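Local coordinates for Glyco_hydro_cc domain-containing protein (PDB 6UAV) that probably hydrolyses internal linkages of beta-1,3-glucans, as a family GH128 (subgroup II) endo-beta-1,3-glucanase built on a TIM-barrel fold, at residues Ser109-Trp123 and Pro152-Tyr164. Residues are numbered along the deposited sequence; the frame is centred on the assembly and turned at random.
With GOL (glycerol), chain E.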
ATOM      1  N   SER A 109       5.870  -9.185 -14.792  1.00 13.13           N
ATOM      2  CA  SER A 109       4.888 -10.189 -14.313  1.00 13.10           C
ATOM      3  C   SER A 109       5.052 -11.507 -15.046  1.00 13.50           C
ATOM      4  O   SER A 109       5.078 -12.554 -14.359  1.00 14.16           O
ATOM      5  CB  SER A 109       3.462  -9.642 -14.400  1.00 12.45           C
ATOM      6  OG  SER A 109       2.532 -10.652 -14.051  1.00 12.27           O
ATOM      7  N   ALA A 110       5.150 -11.517 -16.383  1.00 13.70           N
ATOM      8  CA  ALA A 110       5.291 -12.772 -17.155  1.00 14.61           C
ATOM      9  C   ALA A 110       6.611 -13.478 -16.829  1.00 14.57           C
ATOM     10  O   ALA A 110       6.596 -14.697 -16.684  1.00 14.75           O
ATOM     11  CB  ALA A 110       5.216 -12.469 -18.624  1.00 15.36           C
ATOM     12  N   GLN A 111       7.686 -12.696 -16.643  1.00 13.85           N
ATOM     13  CA  GLN A 111       9.050 -13.243 -16.501  1.00 14.93           C
ATOM     14  C   GLN A 111       9.297 -13.745 -15.068  1.00 14.79           C
ATOM     15  O   GLN A 111      10.177 -14.543 -14.876  1.00 15.08           O
ATOM     16  CB  GLN A 111      10.029 -12.146 -16.891  1.00 15.45           C
ATOM     17  CG  GLN A 111      10.080 -11.929 -18.383  1.00 16.29           C
ATOM     18  CD  GLN A 111      11.053 -10.829 -18.707  1.00 17.70           C
ATOM     19  OE1 GLN A 111      11.246  -9.926 -17.900  1.00 19.53           O
ATOM     20  NE2 GLN A 111      11.608 -10.876 -19.896  1.00 20.99           N
ATOM     21  N   THR A 112       8.515 -13.299 -14.101  1.00 14.20           N
ATOM     22  CA  THR A 112       8.774 -13.611 -12.670  1.00 14.47           C
ATOM     23  C   THR A 112       7.569 -14.262 -11.978  1.00 15.18           C
ATOM     24  O   THR A 112       7.774 -14.902 -10.908  1.00 16.86           O
ATOM     25  CB  THR A 112       9.150 -12.337 -11.913  1.00 14.06           C
ATOM     26  OG1 THR A 112       7.978 -11.543 -11.724  1.00 13.52           O
ATOM     27  CG2 THR A 112      10.265 -11.554 -12.562  1.00 14.03           C
ATOM     28  N   GLY A 113       6.376 -14.109 -12.530  1.00 14.98           N
ATOM     29  CA  GLY A 113       5.149 -14.686 -11.947  1.00 15.07           C
ATOM     30  C   GLY A 113       4.456 -13.757 -10.962  1.00 14.62           C
ATOM     31  O   GLY A 113       3.333 -14.096 -10.516  1.00 14.99           O
ATOM     32  N   VAL A 114       4.990 -12.567 -10.669  1.00 14.28           N
ATOM     33  CA  VAL A 114       4.369 -11.694  -9.633  1.00 13.92           C
ATOM     34  C   VAL A 114       3.048 -11.145 -10.175  1.00 13.61           C
ATOM     35  O   VAL A 114       2.972 -10.837 -11.386  1.00 14.77           O
ATOM     36  CB  VAL A 114       5.285 -10.539  -9.205  1.00 13.94           C
ATOM     37  CG1 VAL A 114       6.529 -11.056  -8.480  1.00 15.27           C
ATOM     38  CG2 VAL A 114       5.658  -9.596 -10.338  1.00 13.96           C
ATOM     39  N   LYS A 115       2.076 -10.930  -9.295  1.00 13.72           N
ATOM     40  CA  LYS A 115       0.786 -10.283  -9.654  1.00 13.70           C
ATOM     41  C   LYS A 115       1.029  -8.785  -9.527  1.00 12.51           C
ATOM     42  O   LYS A 115       1.889  -8.359  -8.657  1.00 12.47           O
ATOM     43  CB  LYS A 115      -0.293 -10.736  -8.696  1.00 16.01           C
ATOM     44  CG  LYS A 115      -0.709 -12.185  -8.759  1.00 19.58           C
ATOM     45  CD  LYS A 115      -1.156 -12.656 -10.050  1.00 23.09           C
ATOM     46  CE  LYS A 115      -1.544 -14.115 -10.002  1.00 27.79           C
ATOM     47  NZ  LYS A 115      -1.843 -14.602 -11.366  1.00 32.13           N
ATOM     48  N   LEU A 116       0.383  -8.005 -10.351  1.00 11.44           N
ATOM     49  CA  LEU A 116       0.563  -6.551 -10.313  1.00 10.75           C
ATOM     50  C   LEU A 116      -0.513  -5.972  -9.391  1.00 10.65           C
ATOM     51  O   LEU A 116      -1.686  -6.159  -9.644  1.00 10.78           O
ATOM     52  CB  LEU A 116       0.467  -5.994 -11.712  1.00 11.27           C
ATOM     53  CG  LEU A 116       1.509  -6.482 -12.709  1.00 11.18           C
ATOM     54  CD1 LEU A 116       1.275  -5.784 -14.040  1.00 12.34           C
ATOM     55  CD2 LEU A 116       2.947  -6.189 -12.244  1.00 11.36           C
ATOM     56  N   VAL A 117      -0.079  -5.199  -8.393  1.00 10.85           N
ATOM     57  CA  VAL A 117      -0.949  -4.527  -7.409  1.00 10.59           C
ATOM     58  C   VAL A 117      -0.809  -3.027  -7.610  1.00 10.75           C
ATOM     59  O   VAL A 117       0.150  -2.426  -7.139  1.00 11.22           O
ATOM     60  CB  VAL A 117      -0.590  -4.993  -6.002  1.00 10.77           C
ATOM     61  CG1 VAL A 117      -1.492  -4.310  -4.974  1.00 10.88           C
ATOM     62  CG2 VAL A 117      -0.688  -6.511  -5.890  1.00 11.05           C
ATOM     63  N   GLY A 118      -1.792  -2.405  -8.221  1.00 10.88           N
ATOM     64  CA  GLY A 118      -1.714  -0.962  -8.466  1.00 10.59           C
ATOM     65  C   GLY A 118      -2.462  -0.631  -9.748  1.00 11.36           C
ATOM     66  O   GLY A 118      -3.057  -1.509 -10.343  1.00 11.72           O
ATOM     67  N   PRO A 119      -2.420   0.616 -10.229  1.00 10.79           N
ATOM     68  CA  PRO A 119      -1.799   1.725  -9.536  1.00 10.83           C
ATOM     69  C   PRO A 119      -2.443   1.978  -8.159  1.00 10.82           C
ATOM     70  O   PRO A 119      -3.583   1.643  -7.966  1.00 11.27           O
ATOM     71  CB  PRO A 119      -2.004   2.900 -10.516  1.00 10.86           C
ATOM     72  CG  PRO A 119      -2.226   2.249 -11.810  1.00 11.30           C
ATOM     73  CD  PRO A 119      -3.043   1.029 -11.476  1.00 11.61           C
ATOM     74  N   ALA A 120      -1.693   2.646  -7.298  1.00 11.26           N
ATOM     75  CA  ALA A 120      -2.163   3.047  -5.944  1.00 11.07           C
ATOM     76  C   ALA A 120      -2.793   4.414  -6.052  1.00 10.59           C
ATOM     77  O   ALA A 120      -2.071   5.423  -6.281  1.00 10.16           O
ATOM     78  CB  ALA A 120      -1.034   3.030  -4.956  1.00 11.47           C
ATOM     79  N   MET A 121      -4.121   4.444  -5.941  1.00 10.24           N
ATOM     80  CA  MET A 121      -4.922   5.648  -6.125  1.00 10.47           C
ATOM     81  C   MET A 121      -5.216   6.340  -4.790  1.00 11.42           C
ATOM     82  O   MET A 121      -5.128   5.737  -3.710  1.00 10.90           O
ATOM     83  CB  MET A 121      -6.213   5.305  -6.875  1.00 10.47           C
ATOM     84  CG  MET A 121      -5.960   4.597  -8.233  1.00 10.45           C
ATOM     85  SD  MET A 121      -4.792   5.480  -9.353  1.00 10.90           S
ATOM     86  CE  MET A 121      -5.726   6.974  -9.661  1.00 11.21           C
ATOM     87  N   ASN A 122      -5.519   7.624  -4.939  1.00 11.99           N
ATOM     88  CA  ASN A 122      -6.026   8.497  -3.854  1.00 11.97           C
ATOM     89  C   ASN A 122      -6.839   9.614  -4.536  1.00 11.89           C
ATOM     90  O   ASN A 122      -6.924   9.634  -5.800  1.00 11.86           O
ATOM     91  CB  ASN A 122      -4.835   8.966  -2.993  1.00 11.58           C
ATOM     92  CG  ASN A 122      -5.145   9.566  -1.625  1.00 12.32           C
ATOM     93  OD1 ASN A 122      -6.290   9.960  -1.314  1.00 12.86           O
ATOM     94  ND2 ASN A 122      -4.112   9.595  -0.803  1.00 11.66           N
ATOM     95  N   TRP A 123      -7.399  10.546  -3.764  1.00 11.48           N
ATOM     96  CA  TRP A 123      -7.962  11.780  -4.335  1.00 13.48           C
ATOM     97  C   TRP A 123      -6.810  12.674  -4.666  1.00 13.56           C
ATOM     98  O   TRP A 123      -5.951  12.805  -3.800  1.00 14.31           O
ATOM     99  CB  TRP A 123      -8.952  12.456  -3.382  1.00 14.11           C
ATOM    100  CG  TRP A 123      -9.838  13.377  -4.155  1.00 15.04           C
ATOM    101  CD1 TRP A 123      -9.714  14.704  -4.386  1.00 16.96           C
ATOM    102  CD2 TRP A 123     -10.948  12.923  -4.924  1.00 15.66           C
ATOM    103  NE1 TRP A 123     -10.695  15.112  -5.248  1.00 17.88           N
ATOM    104  CE2 TRP A 123     -11.468  14.032  -5.594  1.00 17.47           C
ATOM    105  CE3 TRP A 123     -11.559  11.670  -5.028  1.00 16.31           C
ATOM    106  CZ2 TRP A 123     -12.605  13.942  -6.389  1.00 18.31           C
ATOM    107  CZ3 TRP A 123     -12.704  11.591  -5.776  1.00 17.36           C
ATOM    108  CH2 TRP A 123     -13.166  12.687  -6.496  1.00 17.35           C
ATOM    109  N   PRO A 152      -5.387  -3.264 -19.581  1.00 14.52           N
ATOM    110  CA  PRO A 152      -4.118  -3.467 -18.867  1.00 14.47           C
ATOM    111  C   PRO A 152      -4.287  -4.595 -17.855  1.00 14.84           C
ATOM    112  O   PRO A 152      -5.397  -4.779 -17.293  1.00 15.09           O
ATOM    113  CB  PRO A 152      -3.857  -2.134 -18.178  1.00 14.09           C
ATOM    114  CG  PRO A 152      -5.235  -1.524 -18.020  1.00 14.03           C
ATOM    115  CD  PRO A 152      -5.989  -1.962 -19.246  1.00 14.43           C
ATOM    116  N   GLN A 153      -3.217  -5.373 -17.647  1.00 14.49           N
ATOM    117  CA  GLN A 153      -3.253  -6.411 -16.591  1.00 14.24           C
ATOM    118  C   GLN A 153      -3.289  -5.712 -15.235  1.00 13.84           C
ATOM    119  O   GLN A 153      -2.352  -4.982 -14.919  1.00 13.74           O
ATOM    120  CB  GLN A 153      -1.975  -7.229 -16.659  1.00 14.43           C
ATOM    121  CG  GLN A 153      -1.938  -8.360 -15.615  1.00 14.02           C
ATOM    122  CD  GLN A 153      -0.564  -9.007 -15.572  1.00 14.52           C
ATOM    123  OE1 GLN A 153       0.118  -9.043 -16.597  1.00 16.88           O
ATOM    124  NE2 GLN A 153      -0.142  -9.502 -14.407  1.00 12.90           N
ATOM    125  N   ILE A 154      -4.355  -5.908 -14.495  1.00 13.50           N
ATOM    126  CA  ILE A 154      -4.476  -5.386 -13.113  1.00 13.42           C
ATOM    127  C   ILE A 154      -4.953  -6.563 -12.299  1.00 13.38           C
ATOM    128  O   ILE A 154      -6.079  -7.019 -12.505  1.00 13.46           O
ATOM    129  CB  ILE A 154      -5.399  -4.165 -13.003  1.00 14.30           C
ATOM    130  CG1 ILE A 154      -4.875  -2.940 -13.777  1.00 14.80           C
ATOM    131  CG2 ILE A 154      -5.540  -3.815 -11.499  1.00 14.50           C
ATOM    132  CD1 ILE A 154      -5.837  -1.774 -13.705  1.00 15.35           C
ATOM    133  N   ASP A 155      -4.093  -7.094 -11.451  1.00 12.94           N
ATOM    134  CA  ASP A 155      -4.468  -8.228 -10.571  1.00 13.46           C
ATOM    135  C   ASP A 155      -5.233  -7.664  -9.358  1.00 13.24           C
ATOM    136  O   ASP A 155      -6.309  -8.253  -9.001  1.00 14.81           O
ATOM    137  CB  ASP A 155      -3.244  -9.078 -10.252  1.00 13.59           C
ATOM    138  CG  ASP A 155      -2.638  -9.699 -11.491  1.00 14.71           C
ATOM    139  OD1 ASP A 155      -3.354 -10.571 -12.140  1.00 15.85           O
ATOM    140  OD2 ASP A 155      -1.515  -9.232 -11.887  1.00 12.84           O
ATOM    141  N   TYR A 156      -4.749  -6.562  -8.799  1.00 12.93           N
ATOM    142  CA  TYR A 156      -5.407  -5.852  -7.670  1.00 11.94           C
ATOM    143  C   TYR A 156      -5.213  -4.394  -7.946  1.00 11.46           C
ATOM    144  O   TYR A 156      -4.087  -4.052  -8.310  1.00 10.77           O
ATOM    145  CB  TYR A 156      -4.736  -6.131  -6.313  1.00 12.07           C
ATOM    146  CG  TYR A 156      -4.906  -7.548  -5.878  1.00 13.53           C
ATOM    147  CD1 TYR A 156      -4.156  -8.559  -6.416  1.00 15.12           C
ATOM    148  CD2 TYR A 156      -5.885  -7.863  -4.956  1.00 14.33           C
ATOM    149  CE1 TYR A 156      -4.389  -9.869  -6.048  1.00 16.71           C
ATOM    150  CE2 TYR A 156      -6.094  -9.171  -4.565  1.00 15.97           C
ATOM    151  CZ  TYR A 156      -5.334 -10.169  -5.107  1.00 16.90           C
ATOM    152  OH  TYR A 156      -5.639 -11.451  -4.721  1.00 22.49           O
ATOM    153  N   LEU A 157      -6.221  -3.587  -7.678  1.00 10.90           N
ATOM    154  CA  LEU A 157      -6.008  -2.130  -7.568  1.00 10.90           C
ATOM    155  C   LEU A 157      -5.432  -1.843  -6.179  1.00 11.50           C
ATOM    156  O   LEU A 157      -5.579  -2.662  -5.258  1.00 10.89           O
ATOM    157  CB  LEU A 157      -7.314  -1.380  -7.771  1.00 11.55           C
ATOM    158  CG  LEU A 157      -7.757  -1.261  -9.237  1.00 12.04           C
ATOM    159  CD1 LEU A 157      -9.175  -0.701  -9.291  1.00 13.20           C
ATOM    160  CD2 LEU A 157      -6.797  -0.373 -10.057  1.00 12.50           C
ATOM    161  N   ALA A 158      -4.799  -0.695  -6.010  1.00 10.16           N
ATOM    162  CA  ALA A 158      -4.318  -0.283  -4.680  1.00 10.21           C
ATOM    163  C   ALA A 158      -4.967   1.059  -4.371  1.00 10.95           C
ATOM    164  O   ALA A 158      -5.305   1.808  -5.286  1.00 11.64           O
ATOM    165  CB  ALA A 158      -2.820  -0.306  -4.530  1.00 10.41           C
ATOM    166  N   PHE A 159      -5.115   1.342  -3.081  1.00 10.79           N
ATOM    167  CA  PHE A 159      -5.790   2.564  -2.654  1.00 10.87           C
ATOM    168  C   PHE A 159      -5.143   3.065  -1.370  1.00 10.50           C
ATOM    169  O   PHE A 159      -4.721   2.269  -0.541  1.00 11.66           O
ATOM    170  CB  PHE A 159      -7.280   2.265  -2.483  1.00 10.88           C
ATOM    171  CG  PHE A 159      -8.090   3.536  -2.461  1.00 11.76           C
ATOM    172  CD1 PHE A 159      -8.080   4.372  -3.555  1.00 12.20           C
ATOM    173  CD2 PHE A 159      -8.818   3.924  -1.360  1.00 11.66           C
ATOM    174  CE1 PHE A 159      -8.769   5.572  -3.551  1.00 12.84           C
ATOM    175  CE2 PHE A 159      -9.501   5.125  -1.363  1.00 12.14           C
ATOM    176  CZ  PHE A 159      -9.474   5.940  -2.455  1.00 12.43           C
ATOM    177  N   HIS A 160      -5.077   4.384  -1.230  1.00 10.70           N
ATOM    178  CA  HIS A 160      -4.652   5.105  -0.032  1.00 10.55           C
ATOM    179  C   HIS A 160      -5.783   6.021   0.413  1.00 11.43           C
ATOM    180  O   HIS A 160      -6.442   6.628  -0.441  1.00 10.65           O
ATOM    181  CB  HIS A 160      -3.445   6.017  -0.383  1.00 10.72           C
ATOM    182  CG  HIS A 160      -2.245   5.282  -0.900  1.00 10.48           C
ATOM    183  ND1 HIS A 160      -1.157   5.970  -1.388  1.00 10.46           N
ATOM    184  CD2 HIS A 160      -1.949   3.973  -0.918  1.00  9.45           C
ATOM    185  CE1 HIS A 160      -0.197   5.082  -1.695  1.00  9.62           C
ATOM    186  NE2 HIS A 160      -0.676   3.825  -1.418  1.00 10.01           N
ATOM    187  N   TRP A 161      -5.994   6.137   1.721  1.00 11.60           N
ATOM    188  CA  TRP A 161      -7.088   6.989   2.213  1.00 12.28           C
ATOM    189  C   TRP A 161      -6.774   7.403   3.653  1.00 12.16           C
ATOM    190  O   TRP A 161      -6.446   6.537   4.464  1.00 12.92           O
ATOM    191  CB  TRP A 161      -8.416   6.261   2.095  1.00 12.47           C
ATOM    192  CG  TRP A 161      -9.546   7.228   2.098  1.00 12.90           C
ATOM    193  CD1 TRP A 161     -10.491   7.403   3.092  1.00 13.01           C
ATOM    194  CD2 TRP A 161      -9.862   8.157   1.052  1.00 12.89           C
ATOM    195  NE1 TRP A 161     -11.360   8.384   2.718  1.00 13.80           N
ATOM    196  CE2 TRP A 161     -11.008   8.863   1.476  1.00 13.27           C
ATOM    197  CE3 TRP A 161      -9.316   8.429  -0.217  1.00 12.91           C
ATOM    198  CZ2 TRP A 161     -11.569   9.865   0.701  1.00 14.31           C
ATOM    199  CZ3 TRP A 161      -9.869   9.437  -0.972  1.00 13.24           C
ATOM    200  CH2 TRP A 161     -11.006  10.124  -0.526  1.00 13.74           C
ATOM    201  N   TYR A 162      -6.892   8.704   3.903  1.00 12.77           N
ATOM    202  CA  TYR A 162      -6.576   9.356   5.199  1.00 12.79           C
ATOM    203  C   TYR A 162      -7.794  10.065   5.825  1.00 13.14           C
ATOM    204  O   TYR A 162      -7.665  11.075   6.505  1.00 13.05           O
ATOM    205  CB  TYR A 162      -5.412  10.318   4.949  1.00 12.18           C
ATOM    206  CG  TYR A 162      -4.110   9.594   4.741  1.00 12.55           C
ATOM    207  CD1 TYR A 162      -3.781   9.089   3.490  1.00 12.34           C
ATOM    208  CD2 TYR A 162      -3.261   9.311   5.804  1.00 12.63           C
ATOM    209  CE1 TYR A 162      -2.576   8.434   3.279  1.00 12.18           C
ATOM    210  CE2 TYR A 162      -2.061   8.649   5.620  1.00 12.88           C
ATOM    211  CZ  TYR A 162      -1.725   8.196   4.350  1.00 12.21           C
ATOM    212  OH  TYR A 162      -0.532   7.565   4.188  1.00 11.93           O
ATOM    213  N   ASP A 163      -9.016   9.592   5.544  1.00 13.96           N
ATOM    214  CA  ASP A 163     -10.250  10.297   5.980  1.00 14.49           C
ATOM    215  C   ASP A 163     -11.305   9.247   6.242  1.00 14.01           C
ATOM    216  O   ASP A 163     -11.069   8.046   6.089  1.00 13.77           O
ATOM    217  CB  ASP A 163     -10.698  11.357   4.975  1.00 15.09           C
ATOM    218  CG  ASP A 163     -11.387  12.581   5.540  1.00 16.87           C
ATOM    219  OD1 ASP A 163     -11.965  12.479   6.625  1.00 16.65           O
ATOM    220  OD2 ASP A 163     -11.364  13.611   4.859  1.00 19.54           O
ATOM    221  N   TYR A 164     -12.445   9.723   6.732  1.00 14.79           N
ATOM    222  CA  TYR A 164     -13.653   8.889   6.787  1.00 15.22           C
ATOM    223  C   TYR A 164     -14.071   8.486   5.362  1.00 15.23           C
ATOM    224  O   TYR A 164     -13.564   9.045   4.367  1.00 14.46           O
ATOM    225  CB  TYR A 164     -14.785   9.682   7.432  1.00 16.15           C
ATOM    226  CG  TYR A 164     -14.509  10.080   8.858  1.00 15.72           C
ATOM    227  CD1 TYR A 164     -13.890  11.283   9.132  1.00 15.89           C
ATOM    228  CD2 TYR A 164     -14.861   9.272   9.928  1.00 15.95           C
ATOM    229  CE1 TYR A 164     -13.613  11.683  10.427  1.00 15.85           C
ATOM    230  CE2 TYR A 164     -14.605   9.666  11.242  1.00 16.53           C
ATOM    231  CZ  TYR A 164     -13.936  10.849  11.488  1.00 16.52           C
ATOM    232  OH  TYR A 164     -13.704  11.285  12.767  1.00 16.80           O
TER
HETATM  233  C1  GOL E 304      -9.388  13.234   0.903  1.00 26.36           C
HETATM  234  O1  GOL E 304      -9.472  14.280  -0.080  1.00 24.29           O
HETATM  235  C2  GOL E 304      -8.106  12.427   0.758  1.00 25.73           C
HETATM  236  O2  GOL E 304      -7.004  13.329   0.829  1.00 28.20           O
HETATM  237  C3  GOL E 304      -7.919  11.301   1.772  1.00 22.78           C
HETATM  238  O3  GOL E 304      -6.822  10.437   1.440  1.00 17.80           O
HETATM  239  O   HOH W   1      -2.241 -12.252 -13.692  1.00 25.19           O
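Strands 115-121 and 156-161 lie side by side in the eight-stranded TIM barrel of this glycoside hydrolase, joined through helix 132-146 in a beta-alpha-beta unit. The strands run parallel, their short axes 20° apart, and backbone bonds alternate between them: Gly118 N reaches Tyr156 O at 2.8 Å, and Met121 N reaches Ala158 O. Between these bonds a beta bulge at Gly118 and the cis-proline Pro119 shifts the pairing by one residue; Pro119 O still accepts from Ala158 N, which sits well above its carbonyl plane.

Beyond the bulge Ala120 CB touches both Ala158 CB and His160 NE2, on the face that also carries Val117. The imidazole is fixed from outside the pair, ND1 bonding to Glu84 and NE2 to Thr183.

At the N-terminal ends of the strands a polar cluster joins the end of helix 95-112 to the sheet. Gln153, extended with CG anti to its N (chi1 -179°), carries its amide to Ser109, where NE2 donates almost straight to OG at 2.9 Å. The Ser109 hydroxyl in turn donates a hydrogen bond to Val114 O, nearly in line with the C=O. The other hydrogen of Gln153 NE2 goes to the syn lone pair of Asp155 OD2, which on its anti side accepts Leu116 N at 2.7 Å; two donors thus grip this one oxygen. Lys115 lays CD across Asp155 CG at 3.6 Å, and a water bonded to Asp155 OD1 also makes a weak bond to Lys115 NZ.

At the C-terminal ends, where TIM-barrel enzymes carry their active sites, Asn122 crosses His160 at about a right angle, its ND2 against His160 CB at 3.7 Å, and the same ND2 bonds to Glu84. A glycerol, probably from crystallisation, lies over one face of Trp161, its O3 donating to Asn122 OD1 at 2.8 Å and accepting from Tyr162 N at 3.0 Å.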